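Local coordinates for CRISPR-associated protein, Cse2 family (Meiothermus ruber, PDB 3WA8), which probably binds G-rich crRNA sequence and helps stabilise the R-loop as the CasB (Cse2) subunit of a CRISPR interference complex, at residues G110-Q115 against Q150-Q155; A114-A119 against K124-R129; A132-D137 against K182-F187; P24-R29 against V42-G47. All coordinates share one frame; numbering follows the deposited sequence.

Contact 1. Residues G110-Q115 against Q150-Q155; sequences GHAIAQ and QLIESQ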
loop_
_atom_site.group_PDB
_atom_site.type_symbol
_atom_site.label_atom_id
_atom_site.label_comp_id
_atom_site.label_asym_id
_atom_site.label_seq_id
_atom_site.Cartn_x
_atom_site.Cartn_y
_atom_site.Cartn_z
ATOM N N GLY A 110 5.662 5.140 -3.812
ATOM C CA GLY A 110 6.213 6.042 -4.802
ATOM C C GLY A 110 7.076 5.251 -5.773
ATOM O O GLY A 110 6.924 5.356 -7.005
ATOM N N HIS A 111 7.968 4.420 -5.240
ATOM C CA HIS A 111 8.805 3.635 -6.143
ATOM C C HIS A 111 7.957 2.712 -7.039
ATOM O O HIS A 111 8.224 2.609 -8.247
ATOM C CB HIS A 111 9.908 2.885 -5.405
ATOM C CG HIS A 111 10.657 1.913 -6.265
ATOM N ND1 HIS A 111 11.737 2.277 -7.037
ATOM C CD2 HIS A 111 10.487 0.584 -6.463
ATOM C CE1 HIS A 111 12.203 1.218 -7.670
ATOM N NE2 HIS A 111 11.453 0.178 -7.346
ATOM N N ALA A 112 6.933 2.068 -6.466
ATOM C CA ALA A 112 6.106 1.147 -7.255
ATOM C C ALA A 112 5.448 1.932 -8.395
ATOM O O ALA A 112 5.458 1.483 -9.555
ATOM C CB ALA A 112 5.078 0.436 -6.399
ATOM N N ILE A 113 4.950 3.132 -8.070
ATOM C CA ILE A 113 4.225 3.934 -9.035
ATOM C C ILE A 113 5.145 4.402 -10.170
ATOM O O ILE A 113 4.740 4.416 -11.354
ATOM C CB ILE A 113 3.470 5.095 -8.362
ATOM C CG1 ILE A 113 2.274 4.555 -7.590
ATOM C CG2 ILE A 113 2.937 6.113 -9.393
ATOM C CD1 ILE A 113 1.862 5.427 -6.442
ATOM N N ALA A 114 6.379 4.757 -9.824
ATOM C CA ALA A 114 7.321 5.185 -10.841
ATOM C C ALA A 114 7.577 4.046 -11.804
ATOM O O ALA A 114 7.665 4.254 -13.016
ATOM C CB ALA A 114 8.597 5.633 -10.224
ATOM N N GLN A 115 7.681 2.834 -11.268
ATOM C CA GLN A 115 7.943 1.659 -12.087
ATOM C C GLN A 115 6.811 1.480 -13.092
ATOM O O GLN A 115 7.048 1.140 -14.261
ATOM C CB GLN A 115 8.102 0.416 -11.211
ATOM C CG GLN A 115 9.470 0.274 -10.614
ATOM C CD GLN A 115 9.578 -0.888 -9.667
ATOM O OE1 GLN A 115 8.763 -1.050 -8.770
ATOM N NE2 GLN A 115 10.613 -1.685 -9.837
ATOM N N GLN A 150 -4.677 -1.031 -8.261
ATOM C CA GLN A 150 -5.224 -1.684 -9.426
ATOM C C GLN A 150 -4.371 -1.459 -10.683
ATOM O O GLN A 150 -4.066 -2.410 -11.407
ATOM C CB GLN A 150 -6.620 -1.162 -9.669
ATOM C CG GLN A 150 -7.693 -2.020 -9.117
ATOM C CD GLN A 150 -8.632 -2.370 -10.228
ATOM O OE1 GLN A 150 -8.406 -1.968 -11.379
ATOM N NE2 GLN A 150 -9.692 -3.118 -9.916
ATOM N N LEU A 151 -3.987 -0.207 -10.953
ATOM C CA LEU A 151 -3.158 0.039 -12.115
ATOM C C LEU A 151 -1.834 -0.671 -11.971
ATOM O O LEU A 151 -1.443 -1.416 -12.867
ATOM C CB LEU A 151 -2.971 1.523 -12.390
ATOM C CG LEU A 151 -4.116 2.173 -13.163
ATOM C CD1 LEU A 151 -3.863 3.649 -13.304
ATOM C CD2 LEU A 151 -4.281 1.546 -14.510
ATOM N N ILE A 152 -1.169 -0.465 -10.844
ATOM C CA ILE A 152 0.076 -1.149 -10.559
ATOM C C ILE A 152 0.011 -2.668 -10.804
ATOM O O ILE A 152 0.940 -3.242 -11.390
ATOM C CB ILE A 152 0.505 -0.897 -9.123
ATOM C CG1 ILE A 152 0.850 0.571 -8.943
ATOM C CG2 ILE A 152 1.704 -1.739 -8.760
ATOM C CD1 ILE A 152 0.775 1.034 -7.531
ATOM N N GLU A 153 -1.086 -3.303 -10.373
ATOM C CA GLU A 153 -1.258 -4.767 -10.452
ATOM C C GLU A 153 -1.456 -5.253 -11.889
ATOM O O GLU A 153 -1.226 -6.412 -12.190
ATOM C CB GLU A 153 -2.426 -5.223 -9.569
ATOM C CG GLU A 153 -2.212 -5.030 -8.052
ATOM C CD GLU A 153 -1.790 -6.296 -7.316
ATOM O OE1 GLU A 153 -1.868 -7.396 -7.892
ATOM O OE2 GLU A 153 -1.407 -6.205 -6.133
ATOM N N SER A 154 -1.873 -4.361 -12.776
ATOM C CA SER A 154 -1.886 -4.647 -14.199
ATOM C C SER A 154 -0.517 -4.937 -14.754
ATOM O O SER A 154 -0.408 -5.719 -15.689
ATOM C CB SER A 154 -2.464 -3.481 -14.993
ATOM O OG SER A 154 -3.858 -3.407 -14.806
ATOM N N GLN A 155 0.525 -4.278 -14.248
ATOM C CA GLN A 155 1.877 -4.674 -14.663
ATOM C C GLN A 155 2.244 -5.862 -13.825
ATOM O O GLN A 155 2.036 -5.886 -12.619
ATOM C CB GLN A 155 2.918 -3.581 -14.495
ATOM C CG GLN A 155 2.615 -2.328 -15.244
ATOM C CD GLN A 155 2.492 -2.540 -16.710
ATOM O OE1 GLN A 155 1.465 -2.220 -17.304
ATOM N NE2 GLN A 155 3.539 -3.071 -17.317
#
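Ile152 reaches from helix 141-154 to Ala112 and Ile113 on helix 109-119, and this one side chain carries the contact. Its CB is directed at the opposite helix, and there the chain forks. The CG2 methyl lies anti to the backbone N and makes no close contact with 110-115, while CG1 lies anti to the carbonyl carbon (chi1 -66°) and becomes the working branch. One turn further along helix 109-119, the CD2 methyl of Leu116 sits against this Ile152 CG1 at 3.9 Å. At the tip, Ile152 CD1 comes to 3.8 Å from Ile113 CG1, touching the middle of that side chain rather than its end, and the two isoleucines run nearly perpendicular to each other. The same CD1 is more loosely placed against Ala112 CB, at 4.5 Å. No hydrogen bond joins the two segments; the contacts across the 116 Å² interface are between apolar side chains, and all three touching residues are buried. Ile113 uses its two methyls elsewhere, with its CD1 3.9 Å from Leu133 CD2 and its CG2 3.9 Å from Phe187 CE1. Helix 109-119 therefore lies among three others in this strand-free fold: helix 141-154 reaches it through Ile152, on which Ile158 and Ile160 of the loop after helix 141-154 also pack, helix 124-135 through Phe130 and Leu133, and helix 178-197 through Phe187.

Contact 2. Residues A114-A119 against K124-R129; sequences AQLYLA and KSIEQR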
loop_
_atom_site.group_PDB
_atom_site.type_symbol
_atom_site.label_atom_id
_atom_site.label_comp_id
_atom_site.label_asym_id
_atom_site.label_seq_id
_atom_site.Cartn_x
_atom_site.Cartn_y
_atom_site.Cartn_z
ATOM N N ALA A 114 6.379 4.757 -9.824
ATOM C CA ALA A 114 7.321 5.185 -10.841
ATOM C C ALA A 114 7.577 4.046 -11.804
ATOM O O ALA A 114 7.665 4.254 -13.016
ATOM C CB ALA A 114 8.597 5.633 -10.224
ATOM N N GLN A 115 7.681 2.834 -11.268
ATOM C CA GLN A 115 7.943 1.659 -12.087
ATOM C C GLN A 115 6.811 1.480 -13.092
ATOM O O GLN A 115 7.048 1.140 -14.261
ATOM C CB GLN A 115 8.102 0.416 -11.211
ATOM C CG GLN A 115 9.470 0.274 -10.614
ATOM C CD GLN A 115 9.578 -0.888 -9.667
ATOM O OE1 GLN A 115 8.763 -1.050 -8.770
ATOM N NE2 GLN A 115 10.613 -1.685 -9.837
ATOM N N LEU A 116 5.584 1.721 -12.624
ATOM C CA LEU A 116 4.404 1.644 -13.458
ATOM C C LEU A 116 4.468 2.743 -14.524
ATOM O O LEU A 116 4.289 2.480 -15.728
ATOM C CB LEU A 116 3.175 1.782 -12.588
ATOM C CG LEU A 116 1.892 2.121 -13.305
ATOM C CD1 LEU A 116 1.417 0.928 -14.121
ATOM C CD2 LEU A 116 0.873 2.538 -12.304
ATOM N N TYR A 117 4.763 3.961 -14.081
ATOM C CA TYR A 117 4.940 5.090 -14.970
ATOM C C TYR A 117 5.885 4.765 -16.116
ATOM O O TYR A 117 5.552 4.994 -17.278
ATOM C CB TYR A 117 5.465 6.245 -14.150
ATOM C CG TYR A 117 5.846 7.483 -14.902
ATOM C CD1 TYR A 117 4.890 8.245 -15.552
ATOM C CD2 TYR A 117 7.154 7.922 -14.915
ATOM C CE1 TYR A 117 5.232 9.397 -16.217
ATOM C CE2 TYR A 117 7.514 9.072 -15.587
ATOM C CZ TYR A 117 6.546 9.811 -16.235
ATOM O OH TYR A 117 6.889 10.962 -16.901
ATOM N N LEU A 118 7.054 4.213 -15.797
ATOM C CA LEU A 118 8.072 3.919 -16.814
ATOM C C LEU A 118 7.659 2.767 -17.717
ATOM O O LEU A 118 7.985 2.754 -18.900
ATOM C CB LEU A 118 9.424 3.615 -16.168
ATOM C CG LEU A 118 10.147 4.746 -15.426
ATOM C CD1 LEU A 118 10.973 4.184 -14.292
ATOM C CD2 LEU A 118 11.017 5.604 -16.336
ATOM N N ALA A 119 6.941 1.804 -17.155
ATOM C CA ALA A 119 6.402 0.685 -17.926
ATOM C C ALA A 119 5.409 1.155 -18.998
ATOM O O ALA A 119 5.269 0.513 -20.033
ATOM C CB ALA A 119 5.750 -0.347 -16.997
ATOM N N LYS A 124 1.963 10.478 -18.977
ATOM C CA LYS A 124 1.578 11.602 -18.141
ATOM C C LYS A 124 0.290 11.369 -17.344
ATOM O O LYS A 124 0.123 11.920 -16.248
ATOM C CB LYS A 124 1.607 12.928 -18.904
ATOM C CG LYS A 124 2.932 13.677 -18.666
ATOM C CD LYS A 124 3.178 14.763 -19.715
ATOM C CE LYS A 124 4.671 15.147 -19.795
ATOM N NZ LYS A 124 4.999 16.033 -20.969
ATOM N N SER A 125 -0.592 10.513 -17.839
ATOM C CA SER A 125 -1.766 10.223 -17.059
ATOM C C SER A 125 -1.416 9.472 -15.756
ATOM O O SER A 125 -2.087 9.659 -14.740
ATOM C CB SER A 125 -2.835 9.512 -17.887
ATOM O OG SER A 125 -2.526 8.147 -18.037
ATOM N N ILE A 126 -0.372 8.643 -15.745
ATOM C CA ILE A 126 -0.036 7.987 -14.482
ATOM C C ILE A 126 0.540 9.033 -13.536
ATOM O O ILE A 126 0.266 9.010 -12.319
ATOM C CB ILE A 126 0.895 6.733 -14.622
ATOM C CG1 ILE A 126 0.073 5.454 -14.841
ATOM C CG2 ILE A 126 1.719 6.496 -13.342
ATOM C CD1 ILE A 126 -0.255 5.163 -16.285
ATOM N N GLU A 127 1.312 9.969 -14.093
ATOM C CA GLU A 127 1.925 10.984 -13.269
ATOM C C GLU A 127 0.849 11.830 -12.631
ATOM O O GLU A 127 0.924 12.147 -11.441
ATOM C CB GLU A 127 2.845 11.854 -14.079
ATOM C CG GLU A 127 3.737 12.726 -13.238
ATOM C CD GLU A 127 4.655 13.541 -14.089
ATOM O OE1 GLU A 127 4.295 13.777 -15.261
ATOM O OE2 GLU A 127 5.733 13.937 -13.603
ATOM N N GLN A 128 -0.171 12.165 -13.417
ATOM C CA GLN A 128 -1.290 12.956 -12.915
ATOM C C GLN A 128 -2.110 12.222 -11.867
ATOM O O GLN A 128 -2.373 12.747 -10.790
ATOM C CB GLN A 128 -2.158 13.446 -14.063
ATOM C CG GLN A 128 -1.623 14.745 -14.673
ATOM C CD GLN A 128 -2.244 15.007 -16.018
ATOM O OE1 GLN A 128 -3.311 14.450 -16.334
ATOM N NE2 GLN A 128 -1.592 15.843 -16.835
ATOM N N ARG A 129 -2.470 10.984 -12.172
ATOM C CA ARG A 129 -3.161 10.146 -11.218
ATOM C C ARG A 129 -2.338 10.078 -9.937
ATOM O O ARG A 129 -2.904 10.070 -8.838
ATOM C CB ARG A 129 -3.442 8.760 -11.799
ATOM C CG ARG A 129 -4.142 7.822 -10.830
ATOM C CD ARG A 129 -4.895 6.709 -11.559
ATOM N NE ARG A 129 -6.299 7.039 -11.779
ATOM C CZ ARG A 129 -7.023 6.563 -12.781
ATOM N NH1 ARG A 129 -6.471 5.748 -13.671
ATOM N NH2 ARG A 129 -8.298 6.916 -12.916
#
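Ile126 fits against Leu116 and Tyr117 where helices 109-119 and 124-135 run antiparallel, their local axes 9.1 Å apart at 159°. This is the tight side. Ile126 CG1 meets Leu116 CD2 at 3.9 Å, the two side chains crossing almost squarely, while its CG2 methyl rests 3.8 Å from Tyr117 CB. With an alanine at Ile126, both branches would be missing, and a gap is likely to open beside Leu116 and the base of Tyr117. The outer side is looser. Tyr117 has CG anti to its own N (chi1 174°), which swings the ring across to the first turn of the partner helix, where CE1 lies 4.0 Å from Glu127 CB and the backbone N of Lys124 approaches the ring edge. Tyrosine and glutamate run side by side in the same direction, ring and carboxylate planes 39° apart, yet Tyr117 OH and Glu127 OE1 stay 4.2 Å apart; the glutamate gives its OE2 to Tyr188 OH instead. Lys124 is exposed, its first side-chain bond pointing away from the partner helix. This hairpin of two helices is thus joined across these turns by aliphatic and aromatic carbon packing, with the charged groups left at its margin and no hydrogen bond between the segments.

Contact 3. Residues A132-D137 against K182-F187; sequences ALLDAD and KWARAF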
loop_
_atom_site.group_PDB
_atom_site.type_symbol
_atom_site.label_atom_id
_atom_site.label_comp_id
_atom_site.label_asym_id
_atom_site.label_seq_id
_atom_site.Cartn_x
_atom_site.Cartn_y
_atom_site.Cartn_z
ATOM N N ALA A 132 -2.499 13.313 -8.088
ATOM C CA ALA A 132 -3.816 13.389 -7.493
ATOM C C ALA A 132 -3.844 12.561 -6.227
ATOM O O ALA A 132 -4.463 12.952 -5.244
ATOM C CB ALA A 132 -4.857 12.915 -8.450
ATOM N N LEU A 133 -3.174 11.409 -6.262
ATOM C CA LEU A 133 -3.020 10.562 -5.097
ATOM C C LEU A 133 -2.310 11.318 -3.971
ATOM O O LEU A 133 -2.777 11.319 -2.835
ATOM C CB LEU A 133 -2.260 9.296 -5.469
ATOM C CG LEU A 133 -2.106 8.235 -4.390
ATOM C CD1 LEU A 133 -3.415 7.659 -3.987
ATOM C CD2 LEU A 133 -1.196 7.158 -4.864
ATOM N N LEU A 134 -1.216 12.005 -4.271
ATOM C CA LEU A 134 -0.517 12.708 -3.199
ATOM C C LEU A 134 -1.344 13.847 -2.585
ATOM O O LEU A 134 -1.021 14.325 -1.491
ATOM C CB LEU A 134 0.839 13.235 -3.668
ATOM C CG LEU A 134 1.879 12.261 -4.202
ATOM C CD1 LEU A 134 3.145 13.002 -4.586
ATOM C CD2 LEU A 134 2.186 11.223 -3.152
ATOM N N ASP A 135 -2.389 14.293 -3.285
ATOM C CA ASP A 135 -3.254 15.378 -2.789
ATOM C C ASP A 135 -4.390 14.888 -1.892
ATOM O O ASP A 135 -5.010 15.677 -1.186
ATOM C CB ASP A 135 -3.890 16.134 -3.954
ATOM C CG ASP A 135 -3.010 17.214 -4.493
ATOM O OD1 ASP A 135 -2.628 18.114 -3.706
ATOM O OD2 ASP A 135 -2.708 17.182 -5.706
ATOM N N ALA A 136 -4.688 13.594 -1.962
ATOM C CA ALA A 136 -5.850 13.042 -1.314
ATOM C C ALA A 136 -5.885 13.425 0.148
ATOM O O ALA A 136 -4.852 13.485 0.794
ATOM C CB ALA A 136 -5.844 11.548 -1.457
ATOM N N ASP A 137 -7.077 13.709 0.658
ATOM C CA ASP A 137 -7.307 13.732 2.091
ATOM C C ASP A 137 -7.794 12.350 2.555
ATOM O O ASP A 137 -7.990 11.432 1.748
ATOM C CB ASP A 137 -8.295 14.827 2.464
ATOM C CG ASP A 137 -9.661 14.655 1.799
ATOM O OD1 ASP A 137 -10.012 13.510 1.398
ATOM O OD2 ASP A 137 -10.402 15.682 1.702
ATOM N N LYS A 182 7.819 11.852 0.942
ATOM C CA LYS A 182 8.708 10.706 0.802
ATOM C C LYS A 182 8.389 10.019 -0.499
ATOM O O LYS A 182 9.284 9.698 -1.275
ATOM C CB LYS A 182 8.504 9.730 1.956
ATOM C CG LYS A 182 9.617 8.692 2.128
ATOM C CD LYS A 182 9.085 7.396 2.727
ATOM C CE LYS A 182 8.573 7.538 4.177
ATOM N NZ LYS A 182 7.697 6.389 4.571
ATOM N N TRP A 183 7.099 9.811 -0.737
ATOM C CA TRP A 183 6.661 9.190 -1.961
ATOM C C TRP A 183 7.125 9.984 -3.161
ATOM O O TRP A 183 7.694 9.415 -4.085
ATOM C CB TRP A 183 5.157 9.050 -1.959
ATOM C CG TRP A 183 4.701 7.938 -1.102
ATOM C CD1 TRP A 183 5.416 7.305 -0.122
ATOM C CD2 TRP A 183 3.417 7.331 -1.109
ATOM N NE1 TRP A 183 4.659 6.334 0.476
ATOM C CE2 TRP A 183 3.421 6.333 -0.098
ATOM C CE3 TRP A 183 2.248 7.541 -1.850
ATOM C CZ2 TRP A 183 2.316 5.540 0.178
ATOM C CZ3 TRP A 183 1.135 6.745 -1.577
ATOM C CH2 TRP A 183 1.183 5.752 -0.569
ATOM N N ALA A 184 6.918 11.297 -3.137
ATOM C CA ALA A 184 7.241 12.116 -4.280
ATOM C C ALA A 184 8.713 11.960 -4.642
ATOM O O ALA A 184 9.094 11.876 -5.831
ATOM C CB ALA A 184 6.914 13.569 -3.996
ATOM N N ARG A 185 9.548 11.905 -3.610
ATOM C CA ARG A 185 10.982 11.863 -3.826
ATOM C C ARG A 185 11.336 10.526 -4.385
ATOM O O ARG A 185 12.200 10.442 -5.232
ATOM C CB ARG A 185 11.770 12.138 -2.549
ATOM C CG ARG A 185 11.458 13.474 -1.946
ATOM C CD ARG A 185 12.337 13.779 -0.792
ATOM N NE ARG A 185 11.847 15.006 -0.214
ATOM C CZ ARG A 185 12.576 15.854 0.487
ATOM N NH1 ARG A 185 13.855 15.600 0.730
ATOM N NH2 ARG A 185 12.012 16.968 0.935
ATOM N N ALA A 186 10.648 9.486 -3.938
ATOM C CA ALA A 186 10.922 8.154 -4.436
ATOM C C ALA A 186 10.588 8.128 -5.901
ATOM O O ALA A 186 11.392 7.684 -6.703
ATOM C CB ALA A 186 10.127 7.123 -3.691
ATOM N N PHE A 187 9.415 8.630 -6.258
ATOM C CA PHE A 187 8.993 8.646 -7.646
ATOM C C PHE A 187 10.031 9.330 -8.536
ATOM O O PHE A 187 10.531 8.736 -9.496
ATOM C CB PHE A 187 7.661 9.364 -7.775
ATOM C CG PHE A 187 7.120 9.408 -9.179
ATOM C CD1 PHE A 187 6.237 8.419 -9.631
ATOM C CD2 PHE A 187 7.464 10.439 -10.040
ATOM C CE1 PHE A 187 5.727 8.432 -10.928
ATOM C CE2 PHE A 187 6.947 10.463 -11.352
ATOM C CZ PHE A 187 6.083 9.454 -11.797
#
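The last turn of helix 124-135 packs on the long C-terminal helix 178-197 in this all-helical Cse2-family protein, with Leu133 and Leu134 facing Trp183 and Ala184. Leu134 divides its two methyls between the neighbours: CD1 meets Ala184 CB at 3.9 Å, while CD2 comes to 3.9 Å from Trp183 CB and reaches the ring atom CE3 as well. Its CG stands anti to the carbonyl carbon (chi1 -59°), which brings the two methyls to the CB atoms of Trp183 and Ala184. Leu133 has the other setting, CG anti to the backbone N (chi1 -175°), and its CD2 approaches the rim of the indole near the ring plane, 4.1 Å from CZ3. On the tryptophan, then, Leu134 covers CB and CE3, and Leu133 meets the next ring atom, CZ3. At the far side of the indole, NE1 hydrogen-bonds to Asp168 OD2, so the polar atom of this buried ring is satisfied, and the bond and the leucine packing together probably limit its rotation. Trp172 adds an edge-to-face meeting with Trp183 and bonds through its own NE1 to Ala136 O. Leu133 also touches Leu141 and Arg144 on helix 141-154, while Thr108, from the loop before helix 109-119, and Leu109, at its start, touch Trp183. Two leucines set against one tryptophan of a longer helix are ordinary packing between helices of a bundle, the indole here meeting hydrophobic neighbours and one carboxylate.

Contact 4. Residues P24-R29 against V42-G47; sequences PADLAR and VPLVEG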
loop_
_atom_site.group_PDB
_atom_site.type_symbol
_atom_site.label_atom_id
_atom_site.label_comp_id
_atom_site.label_asym_id
_atom_site.label_seq_id
_atom_site.Cartn_x
_atom_site.Cartn_y
_atom_site.Cartn_z
ATOM N N PRO A 24 -9.902 -18.733 3.011
ATOM C CA PRO A 24 -10.526 -18.148 1.830
ATOM C C PRO A 24 -11.735 -17.309 2.188
ATOM O O PRO A 24 -11.924 -16.255 1.592
ATOM C CB PRO A 24 -10.894 -19.356 0.988
ATOM C CG PRO A 24 -9.944 -20.387 1.438
ATOM C CD PRO A 24 -9.851 -20.198 2.909
ATOM N N ALA A 25 -12.510 -17.740 3.183
ATOM C CA ALA A 25 -13.580 -16.891 3.730
ATOM C C ALA A 25 -13.060 -15.536 4.209
ATOM O O ALA A 25 -13.660 -14.519 3.871
ATOM C CB ALA A 25 -14.337 -17.573 4.825
ATOM N N ASP A 26 -11.967 -15.503 4.971
ATOM C CA ASP A 26 -11.436 -14.220 5.420
ATOM C C ASP A 26 -11.169 -13.332 4.229
ATOM O O ASP A 26 -11.532 -12.131 4.241
ATOM C CB ASP A 26 -10.139 -14.374 6.183
ATOM C CG ASP A 26 -10.300 -15.193 7.434
ATOM O OD1 ASP A 26 -11.289 -14.913 8.166
ATOM O OD2 ASP A 26 -9.443 -16.094 7.691
ATOM N N LEU A 27 -10.559 -13.905 3.181
ATOM C CA LEU A 27 -10.143 -13.089 2.032
ATOM C C LEU A 27 -11.376 -12.495 1.338
ATOM O O LEU A 27 -11.372 -11.315 0.920
ATOM C CB LEU A 27 -9.266 -13.900 1.087
ATOM C CG LEU A 27 -8.051 -14.525 1.759
ATOM C CD1 LEU A 27 -7.486 -15.639 0.926
ATOM C CD2 LEU A 27 -6.993 -13.479 2.018
ATOM N N ALA A 28 -12.445 -13.296 1.279
ATOM C CA ALA A 28 -13.688 -12.849 0.686
ATOM C C ALA A 28 -14.201 -11.628 1.435
ATOM O O ALA A 28 -14.516 -10.627 0.799
ATOM C CB ALA A 28 -14.718 -13.963 0.655
ATOM N N ARG A 29 -14.237 -11.703 2.771
ATOM C CA ARG A 29 -14.649 -10.581 3.599
ATOM C C ARG A 29 -13.742 -9.361 3.418
ATOM O O ARG A 29 -14.237 -8.240 3.142
ATOM C CB ARG A 29 -14.645 -10.959 5.043
ATOM C CG ARG A 29 -15.792 -11.815 5.441
ATOM C CD ARG A 29 -15.983 -11.794 6.967
ATOM N NE ARG A 29 -17.403 -11.790 7.159
ATOM C CZ ARG A 29 -18.128 -10.711 7.379
ATOM N NH1 ARG A 29 -17.566 -9.524 7.538
ATOM N NH2 ARG A 29 -19.432 -10.832 7.472
ATOM N N VAL A 42 -13.801 -8.485 10.109
ATOM C CA VAL A 42 -13.112 -9.778 9.963
ATOM C C VAL A 42 -12.376 -10.188 11.250
ATOM O O VAL A 42 -11.363 -9.552 11.622
ATOM C CB VAL A 42 -12.083 -9.751 8.797
ATOM C CG1 VAL A 42 -11.416 -11.102 8.676
ATOM C CG2 VAL A 42 -12.726 -9.361 7.483
ATOM N N PRO A 43 -12.835 -11.268 11.921
ATOM C CA PRO A 43 -12.311 -11.604 13.262
ATOM C C PRO A 43 -10.804 -11.603 13.264
ATOM O O PRO A 43 -10.195 -10.979 14.117
ATOM C CB PRO A 43 -12.835 -13.010 13.513
ATOM C CG PRO A 43 -14.084 -13.078 12.754
ATOM C CD PRO A 43 -13.840 -12.245 11.481
ATOM N N LEU A 44 -10.212 -12.266 12.281
ATOM C CA LEU A 44 -8.768 -12.218 12.079
ATOM C C LEU A 44 -8.128 -10.831 12.308
ATOM O O LEU A 44 -7.199 -10.670 13.127
ATOM C CB LEU A 44 -8.441 -12.691 10.663
ATOM C CG LEU A 44 -7.010 -13.206 10.508
ATOM C CD1 LEU A 44 -6.716 -14.332 11.535
ATOM C CD2 LEU A 44 -6.759 -13.677 9.088
ATOM N N VAL A 45 -8.633 -9.839 11.582
ATOM C CA VAL A 45 -8.112 -8.476 11.652
ATOM C C VAL A 45 -8.435 -7.854 12.987
ATOM O O VAL A 45 -7.540 -7.321 13.647
ATOM C CB VAL A 45 -8.710 -7.633 10.544
ATOM C CG1 VAL A 45 -8.399 -6.171 10.760
ATOM C CG2 VAL A 45 -8.212 -8.152 9.181
ATOM N N GLU A 46 -9.705 -7.961 13.390
ATOM C CA GLU A 46 -10.174 -7.478 14.688
ATOM C C GLU A 46 -9.315 -8.001 15.838
ATOM O O GLU A 46 -8.972 -7.259 16.770
ATOM C CB GLU A 46 -11.616 -7.903 14.911
ATOM C CG GLU A 46 -12.605 -7.221 14.007
ATOM C CD GLU A 46 -12.653 -5.733 14.213
ATOM O OE1 GLU A 46 -12.453 -5.296 15.362
ATOM O OE2 GLU A 46 -12.892 -4.997 13.234
ATOM N N GLY A 47 -8.995 -9.289 15.761
ATOM C CA GLY A 47 -8.107 -9.921 16.694
ATOM C C GLY A 47 -6.799 -9.175 16.776
ATOM O O GLY A 47 -6.302 -8.884 17.876
#
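Asp26 is the first residue of helix 24-32 to touch the 42-47 segment, and it does so with its carboxylate. OD1 lies 3.8 Å from Val42 CG1, and OD2 is 3.9 Å from Leu44 CD2, so each oxygen rests on a methyl of a different residue. These are van der Waals contacts; the polar role of OD2 is to accept a hydrogen bond from Thr23 N, just ahead of the helix, which is the side-chain-to-backbone half of a capping box. A carboxylate in the first turn would probably also be favoured by the helix dipole. One turn after Asp26 comes Arg29, whose aliphatic part does the touching: CB is 3.5 Å from Val42 CG2, and CD is 4.1 Å from the same methyl. Arginine and valine slide past each other in opposite directions, and the guanidinium leaves the valine, NH1 forming a salt bridge with Glu40 OE2. Val42 is thus straddled, CG1 by Asp26 and CG2 by Arg29, because its CG1 stands anti to the backbone N (chi1 -179°) and CG2 beside it. No hydrogen bond crosses between the segments. Val42 occupies the N-cap position of helix 43-49. Its N is bonded to Tyr66 OH on helix 59-72, which also holds Glu46 through Arg62 and Tyr66, while Met30 of helix 24-32 packs on Val42 and Leu44, so the start of the short helix 43-49 is in touch with both helices 24-32 and 59-72.

In the fold
Contacts 1, 2 and 3 form one continuous body of packing. Contacts 1 and 2 both use helix 109-119, share Ala114 and Gln115, and have centres 8 Å apart; Gln155 CG adds a touch at 3.6 Å from Leu116 CD1. Contact 3 lies 13 Å from contact 1 and 12 Å from contact 2, centre to centre, and Phe187 bridges them, its CE1 3.6 Å from Ala114 CA and its CZ 3.6 Å from Tyr117 CD2. Contact 4 stands apart, across the chain's centre, 26 Å from contact 1 between centres, with nearest atoms about 12 Å apart. The Trp183 side chain is about 9 Å from a bound mercury ion, and that of Ala112 about 12 Å from one.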